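Local structure of tRNA (cytosine(72)-C(5))-methyltransferase (Pyrococcus horikoshii, 5ZVE) at residues I225-K230 with K248-V253; E197-I202 with A267-L272; V188-L193 with T213-L218; Y37-T42 with Y180-P185. The protein methylates carbon 5 of cytosine 72 in several tRNAs, using S-adenosyl-L-methionine as the methyl donor. All coordinates share one frame; numbering follows the deposited sequence.

Interaction 1: I225-K230 with K248-V253; sequences IIAIDK and KNVKLV. With SAH (S-adenosyl-L-homocysteine), chain C.
Lys251 is gripped by Ile225 and Ala227: its N donates to Ile225 O at 2.7 Å, nearly straight at 172°, and its O accepts from Ala227 N at 2.9 Å. Ile225 N to Asn249 O and Val253 N to Ala227 O extend the set on either side, and a weak bond from Asp229 N to Val253 O follows. The register is parallel, Ile225 to Ile228 pairing in order with Val250 to Val253, and the short strand axes differ by 28°. Past the last pair, the carboxylate of Asp229 turns away from strand 250-253 to the ribose of S-adenosylhomocysteine. Ligand O2' donates to Asp229 OD1 at a very short 2.5 Å, while Asp229 OD2 lies 2.9 Å from O3' and also accepts from Ala207 N. On one face of the sheet Ala227 CB packs against Val250 CG1 at 3.8 Å and more loosely against Leu252 CD1. On the other, Val253 CG2 sits between its backbone N and carbonyl carbon (chi1 -65° for CG1) and presses tightly on Ile228 CG1 at 3.4 Å. Backbone bonds and apolar packing thus join the strands, and Asp229, ending strand 225-229, faces the ribose hydroxyls, consistent with its role in binding S-adenosylmethionine.

Interaction 2: E197-I202 with A267-L272; sequences EDDVII and ADKILL
Ile201 and Ile202 pair in parallel with Lys269 and Ile270, through Ile202 N to Lys269 O at 2.9 Å and Leu271 N to Ile202 O at 2.8 Å. Just before this pairing the chain turns a corner at Asp268, and Val200 O takes two donors, Lys269 N and Asp268 N; the second bond is the more bent, 132° at the hydrogen. The side chain of Asp268 returns a bond to the same residue: its OD2 accepts from Val200 N at 3.0 Å through the anti lone pair. Lys269 bends at chi2 (-76°), and the ammonium beyond it reaches Asp199 OD2, 2.6 Å from NZ, in a salt bridge, NZ coming from above the carboxylate plane. Asp199 OD2 also accepts from Lys196 N. Asp199 OD1 and Asp268 OD2 lie 4.7 Å apart; if both are charged they would probably repel, and the Lys269 ammonium is likely to offset this. An alanine in place of Asp199 would probably leave the Lys269 ammonium without its carboxylate mate and Lys196 N without this acceptor. On the opposite face from Lys269, Ile202 CD1 rests on Ala267 CB at 3.8 Å, and Ile202 CB lies against Ile270 CG1. The parallel order 250-254, 225-229, 201-203, 267-273, 316-322, with 374-381 antiparallel beyond, is that of the Rossmann-like sheet of class I methyltransferases; this contact pairs its central strands, and 267-273 leads on to Asp273, which binds S-adenosylmethionine.

Interaction 3: V188-L193 with T213-L218; sequences VTARVL and THIAQL
Ala190 points its CB into helix 213-218, where it meets His214, Ile215 and, more loosely, Leu218. The imidazole of His214 approaches obliquely, with ND1 3.3 Å from Ala190 CB; His214 CG is anti to its backbone N (chi1 -170°), which carries the ring out toward the other helix. From another direction Ile215 CD1 reaches Ala190 CB at 3.8 Å and Leu193 CD2 at 3.6 Å, the side chains of Leu193 and Ile215 crossing at about a right angle. Leu218 divides its two methyls: CD1 lies 3.8 Å from Ala190 O, and CD2 sits over one face of the Arg191 guanidinium, 3.8 Å from NE and offset toward the rim. An alanine in place of Leu218 would probably open a gap beside Ala190 and leave that guanidinium face without its methyl cover. Glu69 OE2, outside both segments, links the polar ends of two side chains, in a salt bridge with Arg191 NE and a hydrogen bond with His214 NE2. With no hydrogen bond directly between the segments, side-chain packing joins them; their axes approach to 9.5 Å and cross at -47°. Around this pair, Leu193 leans on Val319 of strand 316-322 and Ile215 on Ile225 of strand 225-229, while Thr189 packs against strand 374-381.

Interaction 4: Y37-T42 with Y180-P185; sequences YIRVNT and YPQGLP
Arg39, Tyr37 and Tyr180 bury the greatest areas in this contact. Arg39 and Tyr180 form an antiparallel hydrogen-bonded pair, Arg39 N to Tyr180 O at 2.7 Å and Tyr180 N to Arg39 O at 2.9 Å. The arginine starts outward with CG anti to its backbone N (chi1 -175°) and bends at chi3 before the guanidinium, whose NH1 donates to Gln182 OE1 at 2.8 Å; the oxygen lies close to the guanidinium plane, but NH1 stands well above the plane of the amide. Tyr180 CB sits over one guanidinium face, 3.9 Å from NH2, and the tyrosine ring plane is inclined by 23° to the guanidinium. Two residues before Arg39, the Tyr37 ring has Leu184 CB over one face in a CH-pi contact, 3.9 Å from the centroid and 14° off the normal. The leucine runs alongside the ring in the same direction, bringing CD2 within 3.8 Å of Tyr37 OH. Strand 179-181 forms an edge of the four-stranded antiparallel sheet next to strand 35-40, whose other neighbour is strand 70-74. Helix 210-218 meets this sheet through Arg39, whose NE and NH2 bond Gln217 and Thr213, while Tyr180 also packs on helix 232-245.

Overall arrangement
Along the chain interaction 4 closes first; interaction 3 then alternates with interaction 2, and interaction 1 nests inside the loop that interaction 2 closes. Interactions 1 and 2, centres 12 Å apart, belong to one sheet in which strands 225-229 and 201-203 are neighbours, linked by Ile226 N to Ile201 O at 3.0 Å. Interaction 3 packs on both, with Ile225 CD1 3.5 Å from Ile215 CG2 and Leu271 CD1 3.7 Å from Thr189 CG2. Interaction 4, about 20 Å from interaction 1 between centres and not touching it, meets interaction 3, 11 Å away, through helix 210-218, and shares helix 184-193 with it. The ferredoxin-like region is thereby tied to the methyltransferase fold beside its cofactor pocket.

Interaction 1: I225-K230 with K248-V253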
# COMPACT_ATOMS: atom_id res chain seq x y z
N ILE A 225 -0.45 -22.44 0.81
CA ILE A 225 -1.18 -21.27 0.36
C ILE A 225 -1.15 -21.21 -1.16
O ILE A 225 -0.08 -21.26 -1.77
CB ILE A 225 -0.59 -19.97 0.92
CG1 ILE A 225 -0.46 -20.05 2.45
CG2 ILE A 225 -1.45 -18.78 0.51
CD1 ILE A 225 0.38 -18.93 3.04
N ILE A 226 -2.33 -21.12 -1.77
CA ILE A 226 -2.41 -20.95 -3.20
C ILE A 226 -2.50 -19.48 -3.53
O ILE A 226 -3.43 -18.80 -3.10
CB ILE A 226 -3.62 -21.69 -3.79
CG1 ILE A 226 -3.48 -23.19 -3.52
CG2 ILE A 226 -3.73 -21.41 -5.28
CD1 ILE A 226 -4.74 -23.95 -3.74
N ALA A 227 -1.54 -18.98 -4.29
CA ALA A 227 -1.46 -17.56 -4.59
C ALA A 227 -1.62 -17.29 -6.08
O ALA A 227 -0.84 -17.77 -6.90
CB ALA A 227 -0.14 -16.99 -4.09
N ILE A 228 -2.63 -16.51 -6.41
CA ILE A 228 -2.99 -16.26 -7.80
C ILE A 228 -2.68 -14.83 -8.22
O ILE A 228 -2.94 -13.90 -7.46
CB ILE A 228 -4.48 -16.54 -8.04
CG1 ILE A 228 -4.83 -17.97 -7.65
CG2 ILE A 228 -4.87 -16.25 -9.48
CD1 ILE A 228 -6.30 -18.26 -7.68
N ASP A 229 -2.14 -14.65 -9.42
CA ASP A 229 -2.05 -13.33 -10.02
C ASP A 229 -1.97 -13.45 -11.54
O ASP A 229 -1.47 -14.44 -12.06
CB ASP A 229 -0.85 -12.56 -9.49
CG ASP A 229 -1.07 -11.06 -9.53
OD1 ASP A 229 -0.92 -10.46 -10.62
OD2 ASP A 229 -1.39 -10.48 -8.47
N LYS A 230 -2.47 -12.44 -12.24
CA LYS A 230 -2.46 -12.44 -13.69
C LYS A 230 -1.13 -11.96 -14.26
O LYS A 230 -0.74 -12.34 -15.36
CB LYS A 230 -3.60 -11.57 -14.23
CG LYS A 230 -3.84 -11.72 -15.72
CD LYS A 230 -4.89 -10.74 -16.22
CE LYS A 230 -4.41 -9.30 -16.07
NZ LYS A 230 -5.34 -8.32 -16.71
N LYS A 248 8.19 -21.01 2.48
CA LYS A 248 8.19 -22.33 1.84
C LYS A 248 6.76 -22.85 1.74
O LYS A 248 6.52 -24.03 1.52
CB LYS A 248 9.05 -23.31 2.63
CG LYS A 248 10.48 -22.84 2.83
CD LYS A 248 11.28 -23.83 3.66
CE LYS A 248 12.73 -23.40 3.81
NZ LYS A 248 13.54 -24.45 4.47
N ASN A 249 5.83 -21.92 1.90
CA ASN A 249 4.45 -22.26 2.20
C ASN A 249 3.50 -22.05 1.02
O ASN A 249 2.32 -22.39 1.09
CB ASN A 249 4.02 -21.43 3.42
CG ASN A 249 2.79 -21.97 4.08
OD1 ASN A 249 2.46 -23.14 3.93
ND2 ASN A 249 2.14 -21.14 4.89
N VAL A 250 4.03 -21.49 -0.06
CA VAL A 250 3.19 -20.90 -1.09
C VAL A 250 3.32 -21.56 -2.45
O VAL A 250 4.43 -21.84 -2.92
CB VAL A 250 3.50 -19.39 -1.24
CG1 VAL A 250 2.65 -18.77 -2.32
CG2 VAL A 250 3.25 -18.68 0.08
N LYS A 251 2.18 -21.83 -3.08
CA LYS A 251 2.14 -22.31 -4.46
C LYS A 251 1.61 -21.22 -5.38
O LYS A 251 0.47 -20.78 -5.26
CB LYS A 251 1.27 -23.56 -4.57
CG LYS A 251 1.04 -24.03 -6.00
CD LYS A 251 2.35 -24.42 -6.68
CE LYS A 251 2.11 -25.27 -7.93
NZ LYS A 251 1.06 -24.69 -8.81
N LEU A 252 2.46 -20.78 -6.30
CA LEU A 252 2.09 -19.74 -7.26
C LEU A 252 1.41 -20.31 -8.49
O LEU A 252 1.88 -21.27 -9.09
CB LEU A 252 3.33 -18.94 -7.70
CG LEU A 252 3.65 -17.63 -6.98
CD1 LEU A 252 3.61 -17.81 -5.50
CD2 LEU A 252 5.02 -17.15 -7.40
N VAL A 253 0.28 -19.71 -8.85
CA VAL A 253 -0.38 -20.05 -10.10
C VAL A 253 -0.74 -18.76 -10.84
O VAL A 253 -1.34 -17.84 -10.28
CB VAL A 253 -1.64 -20.94 -9.88
CG1 VAL A 253 -1.24 -22.30 -9.32
CG2 VAL A 253 -2.63 -20.27 -8.96
N SAH C . -2.48 -8.54 -2.29
CA SAH C . -1.22 -8.03 -2.82
CB SAH C . -1.44 -6.81 -3.71
CG SAH C . -2.67 -6.86 -4.62
SD SAH C . -2.58 -5.58 -5.90
C SAH C . -0.19 -7.73 -1.72
O SAH C . -0.52 -7.67 -0.54
OXT SAH C . 0.99 -7.53 -2.00
C5' SAH C . -3.84 -6.36 -6.94
C4' SAH C . -3.31 -7.45 -7.86
O4' SAH C . -4.37 -8.01 -8.61
C3' SAH C . -2.27 -6.99 -8.88
O3' SAH C . -1.05 -7.62 -8.61
C2' SAH C . -2.78 -7.47 -10.23
O2' SAH C . -1.75 -8.13 -10.92
C1' SAH C . -3.86 -8.46 -9.85
N9 SAH C . -4.93 -8.60 -10.86
C8 SAH C . -5.56 -7.62 -11.58
N7 SAH C . -6.48 -8.20 -12.39
C5 SAH C . -6.44 -9.54 -12.19
C6 SAH C . -7.16 -10.60 -12.75
N6 SAH C . -8.10 -10.38 -13.67
N1 SAH C . -6.89 -11.88 -12.33
C2 SAH C . -5.92 -12.12 -11.38
N3 SAH C . -5.21 -11.06 -10.84
C4 SAH C . -5.47 -9.80 -11.24

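Interaction 2: E197-I202 with A267-L272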
# COMPACT_ATOMS: atom_id res chain seq x y z
N GLU A 197 -3.41 -23.90 9.80
CA GLU A 197 -2.57 -24.85 9.06
C GLU A 197 -3.41 -25.89 8.29
O GLU A 197 -2.97 -26.41 7.26
CB GLU A 197 -1.61 -25.55 10.03
CG GLU A 197 -0.93 -26.80 9.50
CD GLU A 197 -0.03 -27.46 10.52
OE1 GLU A 197 -0.12 -27.10 11.72
OE2 GLU A 197 0.78 -28.33 10.14
N ASP A 198 -4.62 -26.14 8.76
CA ASP A 198 -5.52 -27.10 8.12
C ASP A 198 -6.24 -26.50 6.92
O ASP A 198 -6.59 -27.22 5.98
CB ASP A 198 -6.55 -27.62 9.13
CG ASP A 198 -5.94 -28.51 10.17
OD1 ASP A 198 -4.80 -28.99 9.95
OD2 ASP A 198 -6.58 -28.74 11.22
N ASP A 199 -6.47 -25.19 6.95
CA ASP A 199 -7.32 -24.54 5.96
C ASP A 199 -6.78 -24.69 4.54
O ASP A 199 -5.58 -24.58 4.30
CB ASP A 199 -7.46 -23.04 6.26
CG ASP A 199 -8.24 -22.77 7.53
OD1 ASP A 199 -9.12 -23.58 7.89
OD2 ASP A 199 -7.98 -21.73 8.17
N VAL A 200 -7.69 -24.95 3.61
CA VAL A 200 -7.39 -24.73 2.20
C VAL A 200 -7.49 -23.23 1.98
O VAL A 200 -8.54 -22.63 2.24
CB VAL A 200 -8.34 -25.50 1.27
CG1 VAL A 200 -7.95 -25.29 -0.18
CG2 VAL A 200 -8.33 -26.98 1.63
N ILE A 201 -6.41 -22.62 1.51
CA ILE A 201 -6.29 -21.16 1.50
C ILE A 201 -5.96 -20.61 0.12
O ILE A 201 -5.04 -21.09 -0.55
CB ILE A 201 -5.20 -20.68 2.49
CG1 ILE A 201 -5.57 -21.08 3.92
CG2 ILE A 201 -4.99 -19.19 2.37
CD1 ILE A 201 -4.42 -20.93 4.90
N ILE A 202 -6.72 -19.61 -0.32
CA ILE A 202 -6.47 -18.99 -1.61
C ILE A 202 -6.35 -17.47 -1.53
O ILE A 202 -7.26 -16.79 -1.05
CB ILE A 202 -7.57 -19.33 -2.63
CG1 ILE A 202 -7.74 -20.84 -2.77
CG2 ILE A 202 -7.26 -18.67 -3.97
CD1 ILE A 202 -8.81 -21.24 -3.77
N ALA A 267 -12.28 -23.85 -1.21
CA ALA A 267 -11.42 -23.34 -0.14
C ALA A 267 -12.17 -23.09 1.15
O ALA A 267 -13.36 -22.78 1.15
CB ALA A 267 -10.73 -22.06 -0.59
N ASP A 268 -11.45 -23.22 2.26
CA ASP A 268 -11.96 -22.84 3.57
C ASP A 268 -11.78 -21.34 3.80
O ASP A 268 -12.60 -20.68 4.44
CB ASP A 268 -11.25 -23.64 4.66
CG ASP A 268 -11.43 -25.14 4.49
OD1 ASP A 268 -12.53 -25.63 4.80
OD2 ASP A 268 -10.49 -25.81 4.02
N LYS A 269 -10.69 -20.81 3.26
CA LYS A 269 -10.36 -19.40 3.45
C LYS A 269 -9.93 -18.78 2.14
O LYS A 269 -9.05 -19.30 1.44
CB LYS A 269 -9.24 -19.24 4.50
CG LYS A 269 -9.57 -19.84 5.85
CD LYS A 269 -10.55 -18.96 6.61
CE LYS A 269 -11.00 -19.62 7.90
NZ LYS A 269 -9.86 -20.04 8.75
N ILE A 270 -10.55 -17.66 1.81
CA ILE A 270 -10.14 -16.92 0.63
C ILE A 270 -9.85 -15.47 0.99
O ILE A 270 -10.67 -14.79 1.62
CB ILE A 270 -11.21 -16.96 -0.47
CG1 ILE A 270 -11.29 -18.36 -1.08
CG2 ILE A 270 -10.89 -15.95 -1.54
CD1 ILE A 270 -12.27 -18.47 -2.24
N LEU A 271 -8.67 -15.00 0.60
CA LEU A 271 -8.36 -13.58 0.67
C LEU A 271 -8.52 -12.92 -0.69
O LEU A 271 -7.95 -13.37 -1.68
CB LEU A 271 -6.94 -13.36 1.19
CG LEU A 271 -6.48 -11.90 1.08
CD1 LEU A 271 -7.34 -11.01 1.95
CD2 LEU A 271 -5.01 -11.77 1.46
N LEU A 272 -9.31 -11.85 -0.72
CA LEU A 272 -9.47 -11.08 -1.94
C LEU A 272 -9.03 -9.64 -1.68
O LEU A 272 -9.83 -8.78 -1.33
CB LEU A 272 -10.92 -11.14 -2.44
CG LEU A 272 -11.27 -10.35 -3.70
CD1 LEU A 272 -10.27 -10.62 -4.82
CD2 LEU A 272 -12.68 -10.68 -4.16

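Interaction 3: V188-L193 with T213-L218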
# COMPACT_ATOMS: atom_id res chain seq x y z
N VAL A 188 -3.46 -6.03 9.41
CA VAL A 188 -4.71 -6.39 10.08
C VAL A 188 -5.52 -7.36 9.22
O VAL A 188 -6.12 -8.31 9.73
CB VAL A 188 -5.56 -5.14 10.41
CG1 VAL A 188 -6.87 -5.54 11.03
CG2 VAL A 188 -4.80 -4.21 11.35
N THR A 189 -5.51 -7.12 7.91
CA THR A 189 -6.25 -7.96 6.97
C THR A 189 -5.90 -9.45 7.10
O THR A 189 -6.79 -10.28 7.26
CB THR A 189 -5.99 -7.51 5.51
OG1 THR A 189 -6.47 -6.17 5.32
CG2 THR A 189 -6.70 -8.44 4.53
N ALA A 190 -4.62 -9.77 7.05
CA ALA A 190 -4.18 -11.17 7.15
C ALA A 190 -4.52 -11.77 8.51
O ALA A 190 -4.88 -12.94 8.61
CB ALA A 190 -2.69 -11.28 6.88
N ARG A 191 -4.40 -10.96 9.56
CA ARG A 191 -4.77 -11.40 10.90
C ARG A 191 -6.26 -11.73 10.99
O ARG A 191 -6.65 -12.78 11.52
CB ARG A 191 -4.42 -10.31 11.93
CG ARG A 191 -2.97 -10.32 12.34
CD ARG A 191 -2.75 -11.32 13.46
NE ARG A 191 -1.38 -11.27 13.98
CZ ARG A 191 -0.95 -11.99 15.01
NH1 ARG A 191 -1.79 -12.81 15.64
NH2 ARG A 191 0.30 -11.89 15.41
N VAL A 192 -7.09 -10.84 10.46
CA VAL A 192 -8.54 -10.98 10.51
C VAL A 192 -9.00 -12.22 9.73
O VAL A 192 -10.07 -12.76 9.99
CB VAL A 192 -9.20 -9.68 9.97
CG1 VAL A 192 -10.68 -9.88 9.67
CG2 VAL A 192 -8.98 -8.54 10.96
N LEU A 193 -8.16 -12.70 8.82
CA LEU A 193 -8.45 -13.93 8.09
C LEU A 193 -8.33 -15.16 8.99
O LEU A 193 -8.99 -16.17 8.76
CB LEU A 193 -7.52 -14.07 6.89
CG LEU A 193 -7.81 -15.27 5.99
CD1 LEU A 193 -9.22 -15.19 5.41
CD2 LEU A 193 -6.79 -15.40 4.87
N THR A 213 2.64 -13.66 2.12
CA THR A 213 3.78 -14.05 2.95
C THR A 213 3.48 -13.84 4.43
O THR A 213 4.02 -14.54 5.28
CB THR A 213 5.05 -13.27 2.55
OG1 THR A 213 4.79 -11.86 2.52
CG2 THR A 213 5.53 -13.72 1.18
N HIS A 214 2.60 -12.89 4.74
CA HIS A 214 2.14 -12.69 6.11
C HIS A 214 1.36 -13.92 6.59
O HIS A 214 1.55 -14.38 7.71
CB HIS A 214 1.30 -11.42 6.21
CG HIS A 214 0.97 -11.01 7.61
ND1 HIS A 214 0.17 -9.94 7.91
CD2 HIS A 214 1.36 -11.53 8.81
CE1 HIS A 214 0.06 -9.81 9.22
NE2 HIS A 214 0.77 -10.77 9.79
N ILE A 215 0.48 -14.43 5.73
CA ILE A 215 -0.25 -15.67 6.02
C ILE A 215 0.72 -16.81 6.28
O ILE A 215 0.54 -17.62 7.19
CB ILE A 215 -1.20 -16.06 4.88
CG1 ILE A 215 -2.21 -14.94 4.61
CG2 ILE A 215 -1.94 -17.35 5.20
CD1 ILE A 215 -3.30 -14.84 5.65
N ALA A 216 1.77 -16.86 5.46
CA ALA A 216 2.78 -17.91 5.56
C ALA A 216 3.48 -17.92 6.92
O ALA A 216 3.74 -18.98 7.47
CB ALA A 216 3.79 -17.76 4.44
N GLN A 217 3.78 -16.74 7.46
CA GLN A 217 4.45 -16.68 8.76
C GLN A 217 3.46 -16.93 9.90
O GLN A 217 3.84 -17.47 10.94
CB GLN A 217 5.18 -15.34 8.95
CG GLN A 217 4.31 -14.15 9.29
CD GLN A 217 5.12 -12.86 9.39
OE1 GLN A 217 5.85 -12.50 8.47
NE2 GLN A 217 5.00 -12.17 10.52
N LEU A 218 2.20 -16.55 9.71
CA LEU A 218 1.17 -16.89 10.69
C LEU A 218 0.95 -18.40 10.74
O LEU A 218 0.60 -18.95 11.79
CB LEU A 218 -0.16 -16.19 10.36
CG LEU A 218 -0.19 -14.66 10.46
CD1 LEU A 218 -1.46 -14.14 9.78
CD2 LEU A 218 -0.11 -14.20 11.91

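Interaction 4: Y37-T42 with Y180-P185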
# COMPACT_ATOMS: atom_id res chain seq x y z
N TYR A 37 4.91 1.68 8.64
CA TYR A 37 4.92 0.35 9.24
C TYR A 37 5.72 -0.67 8.43
O TYR A 37 5.81 -0.58 7.20
CB TYR A 37 3.49 -0.16 9.43
CG TYR A 37 2.84 0.23 10.74
CD1 TYR A 37 2.15 1.44 10.86
CD2 TYR A 37 2.90 -0.60 11.84
CE1 TYR A 37 1.55 1.80 12.06
CE2 TYR A 37 2.30 -0.25 13.04
CZ TYR A 37 1.63 0.95 13.14
OH TYR A 37 1.04 1.30 14.33
N ILE A 38 6.30 -1.64 9.13
CA ILE A 38 6.91 -2.79 8.49
C ILE A 38 6.44 -4.05 9.20
O ILE A 38 6.04 -3.99 10.37
CB ILE A 38 8.45 -2.74 8.54
CG1 ILE A 38 8.93 -2.81 10.00
CG2 ILE A 38 8.96 -1.49 7.85
CD1 ILE A 38 10.44 -2.81 10.15
N ARG A 39 6.46 -5.18 8.51
CA ARG A 39 6.12 -6.43 9.16
C ARG A 39 7.37 -7.19 9.56
O ARG A 39 8.24 -7.42 8.73
CB ARG A 39 5.24 -7.31 8.27
CG ARG A 39 4.76 -8.58 8.96
CD ARG A 39 3.92 -9.47 8.07
NE ARG A 39 4.72 -10.25 7.12
CZ ARG A 39 4.69 -10.10 5.80
NH1 ARG A 39 3.88 -9.22 5.24
NH2 ARG A 39 5.47 -10.86 5.04
N VAL A 40 7.45 -7.57 10.82
CA VAL A 40 8.52 -8.45 11.27
C VAL A 40 8.30 -9.84 10.71
O VAL A 40 7.25 -10.45 10.95
CB VAL A 40 8.61 -8.52 12.80
CG1 VAL A 40 9.77 -9.40 13.22
CG2 VAL A 40 8.73 -7.13 13.40
N ASN A 41 9.27 -10.35 9.97
CA ASN A 41 9.17 -11.70 9.44
C ASN A 41 9.55 -12.72 10.51
O ASN A 41 10.71 -13.12 10.62
CB ASN A 41 10.05 -11.88 8.20
CG ASN A 41 9.97 -13.28 7.63
OD1 ASN A 41 9.07 -14.04 7.96
ND2 ASN A 41 10.91 -13.62 6.76
N THR A 42 8.56 -13.13 11.29
CA THR A 42 8.77 -14.08 12.37
C THR A 42 9.21 -15.47 11.90
O THR A 42 9.45 -16.35 12.72
CB THR A 42 7.51 -14.22 13.22
OG1 THR A 42 6.39 -14.50 12.36
CG2 THR A 42 7.24 -12.93 13.98
N TYR A 180 9.25 -7.00 6.07
CA TYR A 180 8.59 -6.64 4.83
C TYR A 180 7.75 -5.39 5.04
O TYR A 180 6.80 -5.40 5.82
CB TYR A 180 7.72 -7.80 4.33
CG TYR A 180 7.09 -7.56 2.98
CD1 TYR A 180 7.77 -7.89 1.82
CD2 TYR A 180 5.82 -7.01 2.87
CE1 TYR A 180 7.21 -7.67 0.58
CE2 TYR A 180 5.25 -6.79 1.64
CZ TYR A 180 5.95 -7.12 0.50
OH TYR A 180 5.38 -6.91 -0.74
N PRO A 181 8.12 -4.29 4.37
CA PRO A 181 7.37 -3.04 4.50
C PRO A 181 5.92 -3.22 4.05
O PRO A 181 5.68 -3.72 2.95
CB PRO A 181 8.13 -2.06 3.59
CG PRO A 181 9.02 -2.90 2.73
CD PRO A 181 9.30 -4.16 3.50
N GLN A 182 4.98 -2.84 4.91
CA GLN A 182 3.58 -3.15 4.72
C GLN A 182 2.75 -2.29 5.67
O GLN A 182 3.12 -2.13 6.83
CB GLN A 182 3.32 -4.64 4.96
CG GLN A 182 1.91 -5.10 4.62
CD GLN A 182 1.70 -6.59 4.89
OE1 GLN A 182 2.19 -7.13 5.88
NE2 GLN A 182 0.97 -7.24 4.00
N GLY A 183 1.64 -1.75 5.19
CA GLY A 183 0.82 -0.86 6.00
C GLY A 183 0.10 -1.59 7.12
O GLY A 183 -0.13 -2.80 7.04
N LEU A 184 -0.26 -0.85 8.17
CA LEU A 184 -1.01 -1.40 9.29
C LEU A 184 -2.33 -2.05 8.83
O LEU A 184 -2.59 -3.20 9.17
CB LEU A 184 -1.25 -0.32 10.36
CG LEU A 184 -2.20 -0.58 11.54
CD1 LEU A 184 -1.84 -1.84 12.26
CD2 LEU A 184 -2.18 0.58 12.52
N PRO A 185 -3.16 -1.33 8.05
CA PRO A 185 -4.40 -1.99 7.61
C PRO A 185 -4.17 -3.30 6.84
O PRO A 185 -4.90 -4.26 7.06
CB PRO A 185 -5.06 -0.94 6.70
CG PRO A 185 -4.05 0.12 6.48
CD PRO A 185 -3.12 0.09 7.63